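Local coordinates for purine nucleoside phosphorylase (Anopheles gambiae, PDB 2P4S), which catalyses the phosphorolysis of purine nucleosides, preferring 2'-deoxyinosine and inosine, to free base and pentose 1-phosphate in purine salvage, at residues A[99-104]-A[137-142]; A[131-136]-A[153-158]; A[113-118]-A[183-188]. One frame throughout, in Å; residues are numbered along the deposited sequence.

Contact 1 (A[99-104]-A[137-142])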
loop_
_atom_site.group_PDB
_atom_site.type_symbol
_atom_site.label_atom_id
_atom_site.label_comp_id
_atom_site.label_asym_id
_atom_site.label_seq_id
_atom_site.Cartn_x
_atom_site.Cartn_y
_atom_site.Cartn_z
ATOM N N ALA A 99 -23.029 13.062 -17.803
ATOM C CA ALA A 99 -23.364 14.458 -17.454
ATOM C C ALA A 99 -24.597 14.919 -18.281
ATOM O O ALA A 99 -25.586 15.429 -17.732
ATOM C CB ALA A 99 -22.153 15.401 -17.689
ATOM N N THR A 100 -24.508 14.706 -19.608
ATOM C CA THR A 100 -25.558 15.099 -20.578
ATOM C C THR A 100 -26.882 14.428 -20.228
ATOM O O THR A 100 -27.914 15.113 -20.196
ATOM C CB THR A 100 -25.138 14.830 -22.038
ATOM O OG1 THR A 100 -24.091 15.744 -22.394
ATOM C CG2 THR A 100 -26.306 15.097 -22.994
ATOM N N TYR A 101 -26.820 13.128 -19.895
ATOM C CA TYR A 101 -27.984 12.373 -19.431
ATOM C C TYR A 101 -28.738 13.088 -18.315
ATOM O O TYR A 101 -29.966 13.195 -18.322
ATOM C CB TYR A 101 -27.570 10.968 -18.954
ATOM C CG TYR A 101 -28.726 10.164 -18.432
ATOM C CD1 TYR A 101 -29.513 9.382 -19.303
ATOM C CD2 TYR A 101 -29.060 10.194 -17.076
ATOM C CE1 TYR A 101 -30.602 8.660 -18.833
ATOM C CE2 TYR A 101 -30.146 9.483 -16.587
ATOM C CZ TYR A 101 -30.921 8.699 -17.486
ATOM O OH TYR A 101 -32.026 8.006 -17.000
ATOM N N LEU A 102 -27.999 13.536 -17.317
ATOM C CA LEU A 102 -28.619 14.218 -16.174
ATOM C C LEU A 102 -29.038 15.661 -16.540
ATOM O O LEU A 102 -30.088 16.122 -16.136
ATOM C CB LEU A 102 -27.625 14.212 -14.988
ATOM C CG LEU A 102 -27.238 12.813 -14.439
ATOM C CD1 LEU A 102 -25.938 12.835 -13.606
ATOM C CD2 LEU A 102 -28.392 12.286 -13.623
ATOM N N LEU A 103 -28.196 16.369 -17.275
ATOM C CA LEU A 103 -28.479 17.759 -17.656
ATOM C C LEU A 103 -29.754 17.876 -18.503
ATOM O O LEU A 103 -30.438 18.881 -18.408
ATOM C CB LEU A 103 -27.302 18.363 -18.421
ATOM C CG LEU A 103 -26.027 18.688 -17.633
ATOM C CD1 LEU A 103 -24.883 19.047 -18.604
ATOM C CD2 LEU A 103 -26.273 19.776 -16.630
ATOM N N GLU A 104 -30.040 16.833 -19.308
ATOM C CA GLU A 104 -31.286 16.662 -20.082
ATOM C C GLU A 104 -32.507 16.421 -19.225
ATOM O O GLU A 104 -33.635 16.757 -19.614
ATOM C CB GLU A 104 -31.115 15.536 -21.114
ATOM C CG GLU A 104 -30.244 16.024 -22.299
ATOM C CD GLU A 104 -29.912 14.947 -23.344
ATOM O OE1 GLU A 104 -30.177 13.728 -23.102
ATOM O OE2 GLU A 104 -29.332 15.332 -24.405
ATOM N N THR A 137 -30.559 3.693 -12.346
ATOM C CA THR A 137 -31.060 4.251 -13.590
ATOM C C THR A 137 -30.078 5.147 -14.326
ATOM O O THR A 137 -30.303 5.496 -15.478
ATOM C CB THR A 137 -32.351 5.056 -13.362
ATOM O OG1 THR A 137 -32.027 6.387 -12.926
ATOM C CG2 THR A 137 -33.255 4.398 -12.367
ATOM N N ILE A 138 -28.984 5.539 -13.678
ATOM C CA ILE A 138 -28.023 6.416 -14.336
ATOM C C ILE A 138 -27.036 5.587 -15.194
ATOM O O ILE A 138 -26.427 4.652 -14.694
ATOM C CB ILE A 138 -27.261 7.343 -13.333
ATOM C CG1 ILE A 138 -28.250 8.094 -12.408
ATOM C CG2 ILE A 138 -26.359 8.342 -14.108
ATOM C CD1 ILE A 138 -27.587 8.742 -11.170
ATOM N N PRO A 139 -26.923 5.893 -16.497
ATOM C CA PRO A 139 -25.981 5.131 -17.310
ATOM C C PRO A 139 -24.592 5.055 -16.689
ATOM O O PRO A 139 -24.046 6.078 -16.271
ATOM C CB PRO A 139 -25.942 5.895 -18.647
ATOM C CG PRO A 139 -26.862 7.048 -18.502
ATOM C CD PRO A 139 -27.682 6.859 -17.295
ATOM N N HIS A 140 -24.065 3.828 -16.615
ATOM C CA HIS A 140 -22.682 3.528 -16.152
ATOM C C HIS A 140 -22.437 3.775 -14.676
ATOM O O HIS A 140 -21.293 3.809 -14.248
ATOM C CB HIS A 140 -21.633 4.332 -16.951
ATOM C CG HIS A 140 -21.757 4.162 -18.424
ATOM N ND1 HIS A 140 -21.515 2.956 -19.049
ATOM C CD2 HIS A 140 -22.134 5.029 -19.396
ATOM C CE1 HIS A 140 -21.721 3.091 -20.349
ATOM N NE2 HIS A 140 -22.087 4.340 -20.585
ATOM N N PHE A 141 -23.491 3.971 -13.904
ATOM C CA PHE A 141 -23.311 4.300 -12.507
ATOM C C PHE A 141 -23.167 3.045 -11.611
ATOM O O PHE A 141 -23.927 2.071 -11.757
ATOM C CB PHE A 141 -24.463 5.155 -12.021
ATOM C CG PHE A 141 -24.019 6.477 -11.457
ATOM C CD1 PHE A 141 -23.379 7.395 -12.263
ATOM C CD2 PHE A 141 -24.257 6.805 -10.141
ATOM C CE1 PHE A 141 -22.976 8.642 -11.761
ATOM C CE2 PHE A 141 -23.831 8.067 -9.614
ATOM C CZ PHE A 141 -23.205 8.971 -10.445
ATOM N N PRO A 142 -22.202 3.087 -10.666
ATOM C CA PRO A 142 -22.143 2.064 -9.632
ATOM C C PRO A 142 -23.357 2.198 -8.730
ATOM O O PRO A 142 -24.072 3.207 -8.762
ATOM C CB PRO A 142 -20.867 2.418 -8.839
ATOM C CG PRO A 142 -20.100 3.375 -9.669
ATOM C CD PRO A 142 -21.122 4.090 -10.530
#
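Tyr101 and Pro139 form a CH-pi contact between helix 92-105 and the loop that leaves strand 130-134, a partly buried patch toward the outside of the subunit. Pro139 CD lies 3.4 Å from the centroid of the Tyr101 ring and only 3° off the ring normal, so this CH2 sits directly over the middle of the ring. The neighbouring CG slides out over the CB end of the ring, 3.6 Å from Tyr101 CD1. With CG anti to the backbone N (chi1 178°), the tyrosine leans off the helix and lays this face on the proline; Arg105, one turn on, makes a cation-pi contact with the same ring. At the far end Tyr101 OH comes to 3.4 Å from Thr137 O, while the hydroxyl of Thr137 is bonded to Asp134 O.

Leu102 works on a second flank of the helix. Its CD2 approaches Ile138 CG1 at 4.4 Å, a loose touch, and the leucine continues inward onto Leu153 and Phe155 of strand 152-158. Ile138 in turn packs on Ile98 of the helix.

The loop keeps its own shape through Phe141 N to Ile138 O, 3.1 Å, and beyond it His140 NE2 is bonded to Glu97 OE1. Pro139 and His140 are the two central residues of a type II beta turn, and the arrangement is that of such a turn packed by its proline against an aromatic side chain of a helix.

Contact 2 (A[131-136]-A[153-158])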
loop_
_atom_site.group_PDB
_atom_site.type_symbol
_atom_site.label_atom_id
_atom_site.label_comp_id
_atom_site.label_asym_id
_atom_site.label_seq_id
_atom_site.Cartn_x
_atom_site.Cartn_y
_atom_site.Cartn_z
ATOM N N ASP A 131 -35.063 17.065 -8.284
ATOM C CA ASP A 131 -34.993 16.005 -9.286
ATOM C C ASP A 131 -34.081 14.906 -8.723
ATOM O O ASP A 131 -32.921 15.126 -8.420
ATOM C CB ASP A 131 -34.502 16.535 -10.645
ATOM C CG ASP A 131 -35.394 17.670 -11.187
ATOM O OD1 ASP A 131 -36.618 17.453 -11.347
ATOM O OD2 ASP A 131 -34.886 18.778 -11.467
ATOM N N SER A 132 -34.645 13.725 -8.543
ATOM C CA SER A 132 -33.953 12.625 -7.901
ATOM C C SER A 132 -33.709 11.479 -8.901
ATOM O O SER A 132 -34.586 11.154 -9.718
ATOM C CB SER A 132 -34.780 12.157 -6.732
ATOM O OG SER A 132 -34.090 11.117 -6.065
ATOM N N PHE A 133 -32.513 10.902 -8.863
ATOM C CA PHE A 133 -32.158 9.791 -9.752
ATOM C C PHE A 133 -31.583 8.613 -8.988
ATOM O O PHE A 133 -30.463 8.715 -8.491
ATOM C CB PHE A 133 -31.117 10.194 -10.799
ATOM C CG PHE A 133 -31.512 11.338 -11.659
ATOM C CD1 PHE A 133 -32.054 11.110 -12.932
ATOM C CD2 PHE A 133 -31.322 12.656 -11.221
ATOM C CE1 PHE A 133 -32.407 12.183 -13.749
ATOM C CE2 PHE A 133 -31.683 13.741 -12.016
ATOM C CZ PHE A 133 -32.234 13.509 -13.286
ATOM N N ASP A 134 -32.314 7.496 -8.919
ATOM C CA ASP A 134 -31.731 6.274 -8.376
ATOM C C ASP A 134 -30.477 5.949 -9.153
ATOM O O ASP A 134 -30.466 6.102 -10.375
ATOM C CB ASP A 134 -32.727 5.114 -8.428
ATOM C CG ASP A 134 -33.794 5.229 -7.358
ATOM O OD1 ASP A 134 -33.800 6.271 -6.657
ATOM O OD2 ASP A 134 -34.632 4.299 -7.215
ATOM N N TYR A 135 -29.404 5.546 -8.450
ATOM C CA TYR A 135 -28.130 5.174 -9.115
ATOM C C TYR A 135 -28.303 4.085 -10.150
ATOM O O TYR A 135 -27.606 4.090 -11.150
ATOM C CB TYR A 135 -27.028 4.747 -8.131
ATOM C CG TYR A 135 -26.501 5.859 -7.205
ATOM C CD1 TYR A 135 -26.716 7.235 -7.504
ATOM C CD2 TYR A 135 -25.782 5.535 -6.040
ATOM C CE1 TYR A 135 -26.227 8.252 -6.656
ATOM C CE2 TYR A 135 -25.290 6.530 -5.182
ATOM C CZ TYR A 135 -25.526 7.871 -5.489
ATOM O OH TYR A 135 -25.065 8.807 -4.646
ATOM N N GLU A 136 -29.225 3.158 -9.893
ATOM C CA GLU A 136 -29.576 2.053 -10.817
ATOM C C GLU A 136 -29.944 2.512 -12.243
ATOM O O GLU A 136 -29.661 1.810 -13.206
ATOM C CB GLU A 136 -30.771 1.244 -10.262
ATOM C CG GLU A 136 -30.444 0.310 -9.096
ATOM C CD GLU A 136 -30.141 1.027 -7.709
ATOM O OE1 GLU A 136 -30.490 2.230 -7.477
ATOM O OE2 GLU A 136 -29.543 0.343 -6.835
ATOM N N LEU A 153 -28.902 10.278 -6.728
ATOM C CA LEU A 153 -28.399 11.582 -7.056
ATOM C C LEU A 153 -29.570 12.599 -6.989
ATOM O O LEU A 153 -30.593 12.438 -7.679
ATOM C CB LEU A 153 -27.752 11.524 -8.435
ATOM C CG LEU A 153 -26.853 12.674 -8.857
ATOM C CD1 LEU A 153 -25.792 12.963 -7.755
ATOM C CD2 LEU A 153 -26.196 12.334 -10.161
ATOM N N VAL A 154 -29.458 13.583 -6.096
ATOM C CA VAL A 154 -30.552 14.502 -5.825
ATOM C C VAL A 154 -30.122 15.919 -6.241
ATOM O O VAL A 154 -29.119 16.457 -5.737
ATOM C CB VAL A 154 -31.014 14.465 -4.349
ATOM C CG1 VAL A 154 -32.322 15.146 -4.178
ATOM C CG2 VAL A 154 -31.210 13.060 -3.889
ATOM N N PHE A 155 -30.841 16.507 -7.202
ATOM C CA PHE A 155 -30.573 17.891 -7.615
ATOM C C PHE A 155 -31.660 18.664 -6.926
ATOM O O PHE A 155 -32.806 18.338 -7.087
ATOM C CB PHE A 155 -30.697 18.055 -9.129
ATOM C CG PHE A 155 -29.586 17.423 -9.919
ATOM C CD1 PHE A 155 -28.582 18.217 -10.480
ATOM C CD2 PHE A 155 -29.569 16.041 -10.167
ATOM C CE1 PHE A 155 -27.520 17.643 -11.238
ATOM C CE2 PHE A 155 -28.549 15.468 -10.915
ATOM C CZ PHE A 155 -27.514 16.285 -11.482
ATOM N N GLY A 156 -31.324 19.669 -6.124
ATOM C CA GLY A 156 -32.351 20.397 -5.355
ATOM C C GLY A 156 -31.773 21.675 -4.786
ATOM O O GLY A 156 -30.589 21.967 -4.979
ATOM N N TYR A 157 -32.621 22.429 -4.086
ATOM C CA TYR A 157 -32.258 23.678 -3.409
ATOM C C TYR A 157 -31.965 23.445 -1.934
ATOM O O TYR A 157 -32.826 22.937 -1.170
ATOM C CB TYR A 157 -33.365 24.754 -3.600
ATOM C CG TYR A 157 -33.493 25.203 -5.046
ATOM C CD1 TYR A 157 -32.769 26.275 -5.505
ATOM C CD2 TYR A 157 -34.327 24.523 -5.957
ATOM C CE1 TYR A 157 -32.854 26.709 -6.861
ATOM C CE2 TYR A 157 -34.426 24.928 -7.332
ATOM C CZ TYR A 157 -33.684 26.034 -7.772
ATOM O OH TYR A 157 -33.724 26.496 -9.100
ATOM N N LEU A 158 -30.736 23.778 -1.539
ATOM C CA LEU A 158 -30.379 23.803 -0.107
ATOM C C LEU A 158 -30.439 25.260 0.436
ATOM O O LEU A 158 -29.561 26.068 0.133
ATOM C CB LEU A 158 -28.997 23.174 0.135
ATOM C CG LEU A 158 -28.614 22.886 1.594
ATOM C CD1 LEU A 158 -29.632 22.001 2.283
ATOM C CD2 LEU A 158 -27.263 22.242 1.684
#
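Four backbone hydrogen bonds tie Asp131 to Phe155 and Phe133 to Leu153, the two hydrogen-bonded pairs of this antiparallel edge. Phe155 N gives a nearly straight bond to Asp131 O, 2.8 Å with 178° at the hydrogen, and Asp131 N returns one to Phe155 O at 2.9 Å. The second pair is joined by Phe133 N to Leu153 O, 2.7 Å, and by Leu153 N to Phe133 O, 2.8 Å. Between them sits the non-hydrogen-bonded pair Ser132 and Val154; here Ser132 CA makes a CA-H...O contact with Leu153 O, 3.4 Å away.

On the face carrying Asp131, Phe133, Leu153 and Phe155, the two phenylalanines both hold CG anti to the carbonyl carbon (chi1 -57° in Phe133), and their rings meet rim to rim with planes at 80°, Phe133 CE2 being 3.6 Å from Phe155 CD2. Neither lies over the other, and Arg105 packs on Phe133. The carboxylate of Asp131 has its partner outside the pair, OD2 being bonded to Thr106 OG1.

Tyr135 brings its ring back toward Leu153, CE1 standing 3.4 Å from Leu153 N and 4.0 Å from Leu153 CB, and its OH is held by Gly168 O. The Tyr135 ring also meets that of Phe170, a phosphate-binding residue. With 152-158 pairing next to 161-167, this is an antiparallel meander of three strands at one side of the mixed sheet of the nucleoside phosphorylase fold.

Contact 3 (A[113-118]-A[183-188]). With DIH (7-[[(3R,4R)-3-(hydroxymethyl)-4-oxidanyl-pyrrolidin-1-ium-1-yl]methyl]-3,5-dihydropyrrolo[3,2-d]pyrimidin-4-one), chain F; PO4 (phosphate ion), chain D.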
loop_
_atom_site.group_PDB
_atom_site.type_symbol
_atom_site.label_atom_id
_atom_site.label_comp_id
_atom_site.label_asym_id
_atom_site.label_seq_id
_atom_site.Cartn_x
_atom_site.Cartn_y
_atom_site.Cartn_z
ATOM N N GLY A 113 -21.323 20.400 -5.616
ATOM C CA GLY A 113 -21.603 18.963 -5.361
ATOM C C GLY A 113 -21.373 18.535 -3.902
ATOM O O GLY A 113 -20.403 18.962 -3.275
ATOM N N ILE A 114 -22.240 17.680 -3.362
ATOM C CA ILE A 114 -22.138 17.212 -1.980
ATOM C C ILE A 114 -22.164 15.663 -1.985
ATOM O O ILE A 114 -23.093 15.036 -2.539
ATOM C CB ILE A 114 -23.289 17.742 -1.083
ATOM C CG1 ILE A 114 -23.349 19.278 -1.087
ATOM C CG2 ILE A 114 -23.163 17.223 0.356
ATOM C CD1 ILE A 114 -24.682 19.876 -0.506
ATOM N N ILE A 115 -21.145 15.039 -1.405
ATOM C CA ILE A 115 -21.196 13.572 -1.174
ATOM C C ILE A 115 -21.553 13.288 0.279
ATOM O O ILE A 115 -20.822 13.713 1.171
ATOM C CB ILE A 115 -19.877 12.883 -1.595
ATOM C CG1 ILE A 115 -19.452 13.394 -2.970
ATOM C CG2 ILE A 115 -20.060 11.337 -1.620
ATOM C CD1 ILE A 115 -18.117 12.817 -3.495
ATOM N N CYS A 116 -22.694 12.645 0.523
ATOM C CA CYS A 116 -23.130 12.214 1.879
ATOM C C CYS A 116 -22.652 10.805 2.298
ATOM O O CYS A 116 -23.031 9.808 1.659
ATOM C CB CYS A 116 -24.662 12.200 1.959
ATOM S SG CYS A 116 -25.404 13.759 1.457
ATOM N N GLY A 117 -21.905 10.711 3.402
ATOM C CA GLY A 117 -21.317 9.455 3.837
ATOM C C GLY A 117 -22.181 8.736 4.831
ATOM O O GLY A 117 -23.410 8.994 4.910
ATOM N N SER A 118 -21.574 7.854 5.627
ATOM C CA SER A 118 -22.360 7.023 6.563
ATOM C C SER A 118 -23.015 7.849 7.665
ATOM O O SER A 118 -22.311 8.487 8.471
ATOM C CB SER A 118 -21.517 5.884 7.146
ATOM O OG SER A 118 -21.188 4.945 6.132
ATOM N N MET A 183 -15.473 8.671 -9.776
ATOM C CA MET A 183 -16.162 9.045 -11.032
ATOM C C MET A 183 -17.308 10.123 -10.928
ATOM O O MET A 183 -17.432 10.996 -11.790
ATOM C CB MET A 183 -16.609 7.777 -11.794
ATOM C CG MET A 183 -17.599 8.045 -12.956
ATOM S SD MET A 183 -19.339 8.011 -12.495
ATOM C CE MET A 183 -19.470 6.480 -11.609
ATOM N N PRO A 184 -18.186 10.032 -9.917
ATOM C CA PRO A 184 -19.221 11.066 -9.781
ATOM C C PRO A 184 -18.718 12.489 -9.572
ATOM O O PRO A 184 -19.436 13.469 -9.918
ATOM C CB PRO A 184 -19.988 10.606 -8.553
ATOM C CG PRO A 184 -19.762 9.071 -8.552
ATOM C CD PRO A 184 -18.357 8.942 -8.928
ATOM N N VAL A 185 -17.492 12.626 -9.056
ATOM C CA VAL A 185 -16.813 13.939 -9.017
ATOM C C VAL A 185 -16.492 14.513 -10.407
ATOM O O VAL A 185 -16.569 15.724 -10.594
ATOM C CB VAL A 185 -15.527 13.918 -8.113
ATOM C CG1 VAL A 185 -14.855 15.284 -8.033
ATOM C CG2 VAL A 185 -15.857 13.377 -6.684
ATOM N N ARG A 186 -16.079 13.674 -11.364
ATOM C CA ARG A 186 -15.821 14.152 -12.758
ATOM C C ARG A 186 -17.129 14.581 -13.425
ATOM O O ARG A 186 -17.167 15.596 -14.100
ATOM C CB ARG A 186 -15.192 13.103 -13.624
ATOM C CG ARG A 186 -13.968 12.399 -13.077
ATOM C CD ARG A 186 -12.803 13.169 -13.419
ATOM N NE ARG A 186 -11.645 12.369 -13.798
ATOM C CZ ARG A 186 -10.389 12.788 -13.607
ATOM N NH1 ARG A 186 -10.134 13.998 -13.021
ATOM N NH2 ARG A 186 -9.387 12.011 -13.987
ATOM N N VAL A 187 -18.199 13.830 -13.180
ATOM C CA VAL A 187 -19.540 14.189 -13.613
ATOM C C VAL A 187 -20.025 15.538 -13.011
ATOM O O VAL A 187 -20.499 16.395 -13.754
ATOM C CB VAL A 187 -20.569 13.037 -13.315
ATOM C CG1 VAL A 187 -21.939 13.467 -13.720
ATOM C CG2 VAL A 187 -20.172 11.765 -14.062
ATOM N N MET A 188 -19.929 15.717 -11.692
ATOM C CA MET A 188 -20.209 17.011 -11.058
ATOM C C MET A 188 -19.491 18.184 -11.767
ATOM O O MET A 188 -20.105 19.194 -12.081
ATOM C CB MET A 188 -19.848 16.989 -9.567
ATOM C CG MET A 188 -20.731 16.132 -8.657
ATOM S SD MET A 188 -19.964 15.938 -6.999
ATOM C CE MET A 188 -21.328 15.180 -6.136
HETATM O "O5'" DIH F . -19.345 1.473 9.600
HETATM C "C5'" DIH F . -18.419 1.203 8.529
HETATM C "C4'" DIH F . -18.534 2.355 7.561
HETATM C "C6'" DIH F . -18.334 3.713 8.271
HETATM C "C3'" DIH F . -17.465 2.247 6.495
HETATM O "O3'" DIH F . -18.001 2.760 5.274
HETATM C "C2'" DIH F . -16.387 3.204 6.968
HETATM N "N1'" DIH F . -17.189 4.330 7.542
HETATM C C10 DIH F . -16.316 5.269 8.262
HETATM C C9 DIH F . -15.848 4.902 9.653
HETATM C C8 DIH F . -16.541 5.197 10.858
HETATM N N7 DIH F . -15.797 4.742 11.904
HETATM C C5 DIH F . -14.658 4.168 11.438
HETATM C C6 DIH F . -13.456 3.562 12.079
HETATM O O6 DIH F . -13.347 3.448 13.369
HETATM N N1 DIH F . -12.500 3.131 11.229
HETATM C C2 DIH F . -12.591 3.225 9.868
HETATM N N3 DIH F . -13.642 3.794 9.257
HETATM C C4 DIH F . -14.671 4.269 10.037
HETATM P P PO4 D . -18.289 6.764 4.832
HETATM O O1 PO4 D . -18.934 7.816 5.677
HETATM O O2 PO4 D . -18.994 6.751 3.475
HETATM O O3 PO4 D . -16.849 7.008 4.575
HETATM O O4 PO4 D . -18.433 5.454 5.546
#
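Apolar packing is all that joins strand 112-116 to helix 178-191 here; the axes of 113-116 and 183-188 run nearly antiparallel, at 159°, and come within 9.6 Å of each other. Met188 does most of the work. Its chain is extended beyond CG, which carries the sulfur to the strand backbone: SD lies 3.8 Å from Gly113 CA, and CE goes on to 3.8 Å from Ile114 N. Gly113 has only its CA here, and the sulfur lies directly against it. Ile115 fills the next place along, its CD1 meeting Val185 CG2 at 3.9 Å with the two side chains crossing at about a right angle, while its CG1 touches the Met188 methyl, CE, at 4.1 Å. Glu309 of helix 307-315 packs on both Ile115 and Val185.

The polar bonds to the ligand come from the residues after the strand, where the chain enters the active site. Ser118 N donates to phosphate O1 at 2.6 Å, nearly straight at 170°, and Ser118 OG gives a bond to O4, though the place of this hydroxyl is less sure. Gly117 CA passes close to O1. Ser305 OG, Ala201 N and Arg169 NH1 also bond the anion, with the inhibitor DIH alongside.

The chemistry thus divides along one short segment: an apolar interface of methionine, valine and isoleucine seats the strand on its helix, and the loop following it presents a main-chain N-H to the phosphate, to which the serine hydroxyl probably adds a second bond.

Overall arrangement
Contact 3 is the core of the set, its centre about 7 Å from the centre of the chain and every touching residue buried; contact 2 is also buried but farther out, and contact 1 lies toward the surface. Contacts 1 and 2 meet through Leu102, which reaches both Leu153 and Phe133, and through Phe141 beside Tyr135. Helix 178-191 brings contact 3 up to contact 1, Met183 and Pro184 packing on Phe141. Contacts 2 and 3 reach the same sheet, strand 161-167 pairing with both 152-158 and 112-116. Their chemistry differs accordingly: backbone hydrogen bonding in contact 2, aromatic and proline packing in contact 1, aliphatic and methionine packing in contact 3, where the following loop residues bind the phosphate.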